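Local structure of zinc finger (CCCH type) motif-containing protein (Toxoplasma gondii, 7NG2) at residues E109-N121 with L126-L139. The protein probably reads N6-methyladenosine marks on mRNA through this YTH domain, which belongs to a longer zinc-finger protein linked to cleavage and polyadenylation. Sequence-based numbering, arbitrary orientation. Where two conformers were deposited one is given.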
ATOM      1  N   GLU A 109      -8.568 -11.522  -5.445  1.00 19.82           N
ATOM      2  CA  GLU A 109      -7.478 -12.399  -5.847  1.00 19.87           C
ATOM      3  C   GLU A 109      -6.854 -11.905  -7.144  1.00 18.53           C
ATOM      4  O   GLU A 109      -7.560 -11.437  -8.042  1.00 19.30           O
ATOM      5  CB  GLU A 109      -7.987 -13.828  -6.057  1.00 23.57           C
ATOM      6  CG  GLU A 109      -8.631 -14.457  -4.835  1.00 30.97           C
ATOM      7  CD  GLU A 109      -7.612 -14.895  -3.798  1.00 41.01           C
ATOM      8  OE1 GLU A 109      -6.477 -15.249  -4.186  1.00 45.15           O
ATOM      9  OE2 GLU A 109      -7.946 -14.889  -2.594  1.00 56.39           O
ATOM     10  N   PHE A 110      -5.527 -12.048  -7.251  1.00 18.93           N
ATOM     11  CA  PHE A 110      -4.854 -11.730  -8.506  1.00 19.47           C
ATOM     12  C   PHE A 110      -5.511 -12.459  -9.671  1.00 21.76           C
ATOM     13  O   PHE A 110      -5.662 -11.900 -10.764  1.00 24.03           O
ATOM     14  CB  PHE A 110      -3.378 -12.128  -8.435  1.00 20.65           C
ATOM     15  CG  PHE A 110      -2.564 -11.341  -7.432  1.00 19.82           C
ATOM     16  CD1 PHE A 110      -2.620  -9.956  -7.376  1.00 20.33           C
ATOM     17  CD2 PHE A 110      -1.718 -12.002  -6.554  1.00 20.95           C
ATOM     18  CE1 PHE A 110      -1.850  -9.251  -6.452  1.00 20.26           C
ATOM     19  CE2 PHE A 110      -0.949 -11.306  -5.632  1.00 19.55           C
ATOM     20  CZ  PHE A 110      -1.017  -9.930  -5.583  1.00 18.96           C
ATOM     21  N   GLU A 111      -5.914 -13.712  -9.458  1.00 22.96           N
ATOM     22  CA  GLU A 111      -6.483 -14.488 -10.552  1.00 26.71           C
ATOM     23  C   GLU A 111      -7.840 -13.967 -11.007  1.00 24.84           C
ATOM     24  O   GLU A 111      -8.225 -14.220 -12.153  1.00 27.29           O
ATOM     25  CB  GLU A 111      -6.549 -15.967 -10.185  1.00 32.35           C
ATOM     26  CG  GLU A 111      -5.194 -16.649 -10.277  1.00 41.98           C
ATOM     27  CD  GLU A 111      -5.302 -18.146 -10.455  1.00 47.05           C
ATOM     28  OE1 GLU A 111      -4.269 -18.836 -10.315  1.00 56.36           O
ATOM     29  OE2 GLU A 111      -6.415 -18.630 -10.744  1.00 60.14           O
ATOM     30  N   GLU A 112      -8.562 -13.234 -10.153  1.00 24.61           N
ATOM     31  CA  GLU A 112      -9.809 -12.620 -10.590  1.00 27.43           C
ATOM     32  C   GLU A 112      -9.570 -11.510 -11.595  1.00 28.28           C
ATOM     33  O   GLU A 112     -10.493 -11.140 -12.327  1.00 35.67           O
ATOM     34  CB  GLU A 112     -10.564 -12.032  -9.401  1.00 28.44           C
ATOM     35  CG  GLU A 112     -11.069 -13.052  -8.416  1.00 30.87           C
ATOM     36  CD  GLU A 112     -11.865 -12.413  -7.303  1.00 32.69           C
ATOM     37  OE1 GLU A 112     -13.066 -12.140  -7.517  1.00 40.17           O
ATOM     38  OE2 GLU A 112     -11.289 -12.169  -6.224  1.00 33.02           O
ATOM     39  N   LEU A 113      -8.365 -10.960 -11.637  1.00 27.74           N
ATOM     40  CA  LEU A 113      -8.042  -9.906 -12.582  1.00 30.25           C
ATOM     41  C   LEU A 113      -7.620 -10.455 -13.938  1.00 34.68           C
ATOM     42  O   LEU A 113      -7.355  -9.674 -14.855  1.00 38.63           O
ATOM     43  CB  LEU A 113      -6.957  -9.001 -11.993  1.00 31.31           C
ATOM     44  CG  LEU A 113      -7.308  -8.517 -10.582  1.00 33.41           C
ATOM     45  CD1 LEU A 113      -6.103  -7.911  -9.885  1.00 36.28           C
ATOM     46  CD2 LEU A 113      -8.451  -7.517 -10.637  1.00 36.84           C
ATOM     47  N   GLY A 114      -7.577 -11.779 -14.090  1.00 36.16           N
ATOM     48  CA  GLY A 114      -7.167 -12.362 -15.348  1.00 37.10           C
ATOM     49  C   GLY A 114      -5.713 -12.052 -15.653  1.00 34.37           C
ATOM     50  O   GLY A 114      -4.870 -11.922 -14.764  1.00 36.64           O
ATOM     51  N   LYS A 115      -5.426 -11.909 -16.943  1.00 38.68           N
ATOM     52  CA  LYS A 115      -4.066 -11.702 -17.432  1.00 40.55           C
ATOM     53  C   LYS A 115      -3.741 -10.216 -17.308  1.00 39.71           C
ATOM     54  O   LYS A 115      -3.874  -9.432 -18.250  1.00 43.03           O
ATOM     55  CB  LYS A 115      -3.979 -12.130 -18.889  0.60 46.51           C
ATOM     56  CG  LYS A 115      -4.814 -13.348 -19.235  0.60 53.45           C
ATOM     57  CD  LYS A 115      -4.980 -13.463 -20.744  0.60 56.58           C
ATOM     58  CE  LYS A 115      -3.908 -14.318 -21.382  0.60 56.57           C
ATOM     59  NZ  LYS A 115      -4.514 -15.428 -22.166  0.60 57.35           N
ATOM     60  N   VAL A 116      -3.306  -9.817 -16.123  1.00 39.12           N
ATOM     61  CA  VAL A 116      -2.872  -8.443 -15.885  1.00 36.50           C
ATOM     62  C   VAL A 116      -1.364  -8.439 -15.727  1.00 32.60           C
ATOM     63  O   VAL A 116      -0.820  -9.146 -14.868  1.00 36.86           O
ATOM     64  CB  VAL A 116      -3.556  -7.815 -14.657  1.00 36.66           C
ATOM     65  CG1 VAL A 116      -2.947  -6.460 -14.356  1.00 34.52           C
ATOM     66  CG2 VAL A 116      -5.035  -7.672 -14.906  1.00 40.68           C
ATOM     67  N   THR A 117      -0.687  -7.643 -16.548  1.00 34.77           N
ATOM     68  CA  THR A 117       0.744  -7.447 -16.422  1.00 32.62           C
ATOM     69  C   THR A 117       1.032  -5.980 -16.133  1.00 29.44           C
ATOM     70  O   THR A 117       0.224  -5.090 -16.422  1.00 28.93           O
ATOM     71  CB  THR A 117       1.487  -7.887 -17.688  1.00 34.77           C
ATOM     72  OG1 THR A 117       0.971  -7.175 -18.817  1.00 36.21           O
ATOM     73  CG2 THR A 117       1.304  -9.381 -17.909  1.00 39.51           C
ATOM     74  N   ASN A 118       2.195  -5.742 -15.549  1.00 23.91           N
ATOM     75  CA  ASN A 118       2.593  -4.395 -15.171  1.00 21.87           C
ATOM     76  C   ASN A 118       3.689  -3.919 -16.110  1.00 23.82           C
ATOM     77  O   ASN A 118       4.835  -4.382 -15.994  1.00 24.42           O
ATOM     78  CB  ASN A 118       3.101  -4.416 -13.731  1.00 20.68           C
ATOM     79  CG  ASN A 118       3.465  -3.044 -13.225  1.00 19.83           C
ATOM     80  OD1 ASN A 118       3.458  -2.065 -13.976  1.00 20.54           O
ATOM     81  ND2 ASN A 118       3.798  -2.964 -11.944  1.00 19.37           N
ATOM     82  N   PRO A 119       3.408  -2.979 -17.021  1.00 24.08           N
ATOM     83  CA  PRO A 119       4.450  -2.510 -17.946  1.00 25.05           C
ATOM     84  C   PRO A 119       5.578  -1.773 -17.262  1.00 24.79           C
ATOM     85  O   PRO A 119       6.634  -1.582 -17.879  1.00 28.30           O
ATOM     86  CB  PRO A 119       3.686  -1.585 -18.902  1.00 25.22           C
ATOM     87  CG  PRO A 119       2.537  -1.095 -18.094  1.00 26.51           C
ATOM     88  CD  PRO A 119       2.139  -2.253 -17.204  1.00 25.25           C
ATOM     89  N   TRP A 120       5.389  -1.351 -16.017  1.00 21.31           N
ATOM     90  CA  TRP A 120       6.443  -0.715 -15.243  1.00 22.53           C
ATOM     91  C   TRP A 120       7.280  -1.725 -14.476  1.00 24.48           C
ATOM     92  O   TRP A 120       8.261  -1.339 -13.835  1.00 27.66           O
ATOM     93  CB  TRP A 120       5.838   0.312 -14.283  1.00 20.04           C
ATOM     94  CG  TRP A 120       5.256   1.515 -14.964  1.00 18.51           C
ATOM     95  CD1 TRP A 120       5.042   1.690 -16.303  1.00 19.21           C
ATOM     96  CD2 TRP A 120       4.815   2.716 -14.328  1.00 17.09           C
ATOM     97  NE1 TRP A 120       4.495   2.931 -16.536  1.00 18.87           N
ATOM     98  CE2 TRP A 120       4.349   3.581 -15.338  1.00 17.85           C
ATOM     99  CE3 TRP A 120       4.774   3.146 -13.001  1.00 17.60           C
ATOM    100  CZ2 TRP A 120       3.850   4.855 -15.058  1.00 19.41           C
ATOM    101  CZ3 TRP A 120       4.273   4.405 -12.721  1.00 17.65           C
ATOM    102  CH2 TRP A 120       3.815   5.244 -13.745  1.00 17.95           C
ATOM    103  N   ASN A 121       6.915  -3.004 -14.535  1.00 25.17           N
ATOM    104  CA  ASN A 121       7.641  -4.096 -13.898  1.00 26.78           C
ATOM    105  C   ASN A 121       7.901  -5.208 -14.906  1.00 29.59           C
ATOM    106  O   ASN A 121       7.584  -6.378 -14.683  1.00 30.78           O
ATOM    107  CB  ASN A 121       6.886  -4.616 -12.678  1.00 25.62           C
ATOM    108  CG  ASN A 121       7.704  -5.588 -11.859  1.00 28.63           C
ATOM    109  OD1 ASN A 121       8.920  -5.445 -11.737  1.00 34.89           O
ATOM    110  ND2 ASN A 121       7.042  -6.594 -11.304  1.00 29.86           N
ATOM    111  N   LEU A 126       0.835  -9.355 -12.267  1.00 24.85           N
ATOM    112  CA  LEU A 126       0.627  -8.630 -11.020  1.00 23.18           C
ATOM    113  C   LEU A 126       1.029  -9.467  -9.814  1.00 21.88           C
ATOM    114  O   LEU A 126       1.563  -8.938  -8.831  1.00 20.64           O
ATOM    115  CB  LEU A 126      -0.853  -8.282 -10.925  1.00 28.87           C
ATOM    116  CG  LEU A 126      -1.294  -7.070 -10.130  1.00 28.97           C
ATOM    117  CD1 LEU A 126      -0.445  -5.841 -10.440  1.00 26.85           C
ATOM    118  CD2 LEU A 126      -2.745  -6.825 -10.465  1.00 28.20           C
ATOM    119  N   ARG A 127       0.809 -10.780  -9.879  1.00 20.76           N
ATOM    120  CA  ARG A 127       1.149 -11.640  -8.755  1.00 22.38           C
ATOM    121  C   ARG A 127       2.640 -11.639  -8.449  1.00 20.65           C
ATOM    122  O   ARG A 127       3.028 -11.957  -7.321  1.00 21.77           O
ATOM    123  CB  ARG A 127       0.658 -13.072  -9.013  1.00 24.22           C
ATOM    124  CG  ARG A 127       1.455 -13.821 -10.078  1.00 27.16           C
ATOM    125  CD  ARG A 127       1.097 -15.311 -10.155  1.00 28.65           C
ATOM    126  NE  ARG A 127       1.790 -15.962 -11.268  1.00 31.48           N
ATOM    127  CZ  ARG A 127       1.391 -15.896 -12.535  1.00 31.71           C
ATOM    128  NH1 ARG A 127       0.293 -15.223 -12.854  1.00 33.89           N
ATOM    129  NH2 ARG A 127       2.087 -16.502 -13.488  1.00 36.18           N
ATOM    130  N   LYS A 128       3.488 -11.295  -9.413  1.00 20.12           N
ATOM    131  CA  LYS A 128       4.924 -11.290  -9.176  1.00 21.94           C
ATOM    132  C   LYS A 128       5.427  -9.956  -8.639  1.00 19.85           C
ATOM    133  O   LYS A 128       6.641  -9.763  -8.530  1.00 23.14           O
ATOM    134  CB  LYS A 128       5.690 -11.721 -10.431  1.00 27.39           C
ATOM    135  CG  LYS A 128       5.281 -13.099 -10.947  1.00 33.37           C
ATOM    136  CD  LYS A 128       6.457 -13.847 -11.560  1.00 42.67           C
ATOM    137  CE  LYS A 128       7.441 -14.304 -10.491  1.00 50.21           C
ATOM    138  NZ  LYS A 128       7.018 -15.580  -9.843  1.00 52.16           N
ATOM    139  N   SER A 129       4.520  -9.053  -8.273  1.00 17.62           N
ATOM    140  CA  SER A 129       4.919  -7.786  -7.677  1.00 17.00           C
ATOM    141  C   SER A 129       5.713  -8.023  -6.404  1.00 17.09           C
ATOM    142  O   SER A 129       5.341  -8.844  -5.564  1.00 19.80           O
ATOM    143  CB  SER A 129       3.678  -6.971  -7.321  1.00 18.47           C
ATOM    144  OG  SER A 129       2.896  -6.702  -8.468  1.00 21.66           O
ATOM    145  N   ARG A 130       6.799  -7.284  -6.256  1.00 18.81           N
ATOM    146  CA  ARG A 130       7.578  -7.291  -5.030  1.00 17.95           C
ATOM    147  C   ARG A 130       7.205  -6.088  -4.169  1.00 15.33           C
ATOM    148  O   ARG A 130       6.479  -5.185  -4.590  1.00 16.96           O
ATOM    149  CB  ARG A 130       9.076  -7.284  -5.352  1.00 23.57           C
ATOM    150  CG  ARG A 130       9.635  -8.662  -5.693  1.00 30.49           C
ATOM    151  CD  ARG A 130       9.808  -9.496  -4.425  1.00 40.49           C
ATOM    152  NE  ARG A 130      10.671  -8.842  -3.440  1.00 49.96           N
ATOM    153  CZ  ARG A 130      10.262  -8.355  -2.269  1.00 41.88           C
ATOM    154  NH1 ARG A 130       8.984  -8.442  -1.902  1.00 25.45           N
ATOM    155  NH2 ARG A 130      11.138  -7.781  -1.455  1.00 42.96           N
ATOM    156  N   ASP A 131       7.717  -6.080  -2.947  1.00 15.58           N
ATOM    157  CA  ASP A 131       7.433  -4.976  -2.045  1.00 14.34           C
ATOM    158  C   ASP A 131       7.945  -3.668  -2.642  1.00 13.89           C
ATOM    159  O   ASP A 131       9.119  -3.556  -2.997  1.00 15.26           O
ATOM    160  CB  ASP A 131       8.119  -5.245  -0.710  1.00 15.94           C
ATOM    161  CG  ASP A 131       7.778  -4.214   0.330  1.00 16.74           C
ATOM    162  OD1 ASP A 131       6.578  -3.967   0.537  1.00 16.79           O
ATOM    163  OD2 ASP A 131       8.705  -3.663   0.950  1.00 20.67           O
ATOM    164  N   GLY A 132       7.054  -2.682  -2.771  1.00 14.46           N
ATOM    165  CA  GLY A 132       7.388  -1.384  -3.326  1.00 14.53           C
ATOM    166  C   GLY A 132       7.219  -1.243  -4.826  1.00 14.50           C
ATOM    167  O   GLY A 132       7.513  -0.167  -5.358  1.00 16.48           O
ATOM    168  N   THR A 133       6.766  -2.283  -5.520  1.00 14.23           N
ATOM    169  CA  THR A 133       6.586  -2.186  -6.961  1.00 13.66           C
ATOM    170  C   THR A 133       5.543  -1.120  -7.286  1.00 13.87           C
ATOM    171  O   THR A 133       4.432  -1.150  -6.762  1.00 14.58           O
ATOM    172  CB  THR A 133       6.116  -3.535  -7.509  1.00 15.18           C
ATOM    173  OG1 THR A 133       7.146  -4.523  -7.348  1.00 16.72           O
ATOM    174  CG2 THR A 133       5.760  -3.420  -8.987  1.00 17.38           C
ATOM    175  N   GLU A 134       5.891  -0.204  -8.185  1.00 13.95           N
ATOM    176  CA  GLU A 134       4.946   0.822  -8.612  1.00 13.64           C
ATOM    177  C   GLU A 134       4.120   0.329  -9.793  1.00 13.88           C
ATOM    178  O   GLU A 134       4.616  -0.399 -10.657  1.00 15.21           O
ATOM    179  CB  GLU A 134       5.663   2.124  -8.992  1.00 14.37           C
ATOM    180  CG  GLU A 134       4.706   3.303  -9.089  1.00 13.90           C
ATOM    181  CD  GLU A 134       5.370   4.662  -9.218  1.00 13.99           C
ATOM    182  OE1 GLU A 134       6.616   4.760  -9.232  1.00 15.12           O
ATOM    183  OE2 GLU A 134       4.615   5.652  -9.329  1.00 15.08           O
ATOM    184  N   VAL A 135       2.828   0.656  -9.787  0.66 14.23           N
ATOM    185  CA  VAL A 135       1.990   0.360 -10.951  0.66 15.92           C
ATOM    186  C   VAL A 135       1.581   1.653 -11.643  0.66 15.17           C
ATOM    187  O   VAL A 135       1.469   2.705 -11.003  0.66 14.70           O
ATOM    188  CB  VAL A 135       0.763  -0.509 -10.616  0.66 15.80           C
ATOM    189  CG1 VAL A 135       1.179  -1.876 -10.100  0.66 16.92           C
ATOM    190  CG2 VAL A 135      -0.161   0.207  -9.655  0.66 15.54           C
ATOM    191  N   PRO A 136       1.349   1.614 -12.948  1.00 15.24           N
ATOM    192  CA  PRO A 136       0.934   2.822 -13.682  1.00 15.58           C
ATOM    193  C   PRO A 136      -0.406   3.322 -13.183  1.00 16.65           C
ATOM    194  O   PRO A 136      -1.209   2.552 -12.628  1.00 16.65           O
ATOM    195  CB  PRO A 136       0.822   2.335 -15.137  1.00 17.52           C
ATOM    196  CG  PRO A 136       1.589   1.057 -15.192  1.00 20.04           C
ATOM    197  CD  PRO A 136       1.507   0.445 -13.833  1.00 17.59           C
ATOM    198  N   PRO A 137      -0.693   4.613 -13.359  1.00 16.32           N
ATOM    199  CA  PRO A 137      -1.912   5.173 -12.762  1.00 17.45           C
ATOM    200  C   PRO A 137      -3.205   4.589 -13.311  1.00 17.69           C
ATOM    201  O   PRO A 137      -4.162   4.441 -12.541  1.00 19.60           O
ATOM    202  CB  PRO A 137      -1.788   6.676 -13.051  1.00 18.17           C
ATOM    203  CG  PRO A 137      -0.888   6.759 -14.249  1.00 19.71           C
ATOM    204  CD  PRO A 137       0.099   5.636 -14.067  1.00 18.85           C
ATOM    205  N   ALA A 138      -3.279   4.240 -14.604  1.00 19.52           N
ATOM    206  CA  ALA A 138      -4.525   3.663 -15.103  1.00 21.34           C
ATOM    207  C   ALA A 138      -4.825   2.335 -14.416  1.00 19.48           C
ATOM    208  O   ALA A 138      -5.954   2.097 -13.972  1.00 20.13           O
ATOM    209  CB  ALA A 138      -4.502   3.511 -16.625  1.00 24.30           C
ATOM    210  N   LEU A 139      -3.818   1.465 -14.301  1.00 18.99           N
ATOM    211  CA  LEU A 139      -4.009   0.198 -13.605  1.00 17.92           C
ATOM    212  C   LEU A 139      -4.220   0.412 -12.111  1.00 15.72           C
ATOM    213  O   LEU A 139      -5.125  -0.181 -11.517  1.00 15.07           O
ATOM    214  CB  LEU A 139      -2.817  -0.721 -13.860  1.00 20.12           C
ATOM    215  CG  LEU A 139      -2.776  -2.049 -13.104  1.00 19.50           C
ATOM    216  CD1 LEU A 139      -4.019  -2.899 -13.357  1.00 20.01           C
ATOM    217  CD2 LEU A 139      -1.501  -2.805 -13.467  1.00 22.39           C
TER
HETATM  218  O   HOH W   1       3.027  -5.350 -10.581  1.00 25.02           O
HETATM  219  O   HOH W   2       7.399  -0.604 -11.111  1.00 30.02           O
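F110 lays one ring face over the backbone of R127, whose CA makes a CH-pi contact 3.8 Å from the ring centroid; this begins a seam in the YTH domain between the chain leaving strand 98-109 and the chain leading through edge strand 134-135 into helix 137-149. An edge-to-face partner, F68, also meets the F110 ring. L113 and V116 next close on L126: L113 CD1 lies 3.6 Å from L126 CD2, and V116 CG1 touches the same methyl while meeting L139 CD1 tip to tip. V116 O accepts from L126 N beside the two-stranded hairpin 117-118/124-125. With CG anti to its backbone N (chi1 -177°), N118 carries its amide across to E134, and ND2 donates almost straight to E134 O (3.0 Å, 176°), the acceptor lying in the amide plane. Water 1 takes another bond from ND2 and donates to S129 OG, while N118 OD1 accepts from W120 N in an Asx turn; together these bonds fix the amide's rotation. P119 CG rests 3.7 Å from P136 CG. Over the five-membered ring of W120 sits P136 CG, 3.5 Å from its centroid and 1° off the normal, and E134 OE2, salt-bridged to R15, nears the indole edge at CZ3, its carboxylate nearly perpendicular to the ring. N121 CB packs on T133 CG2 at 4.0 Å.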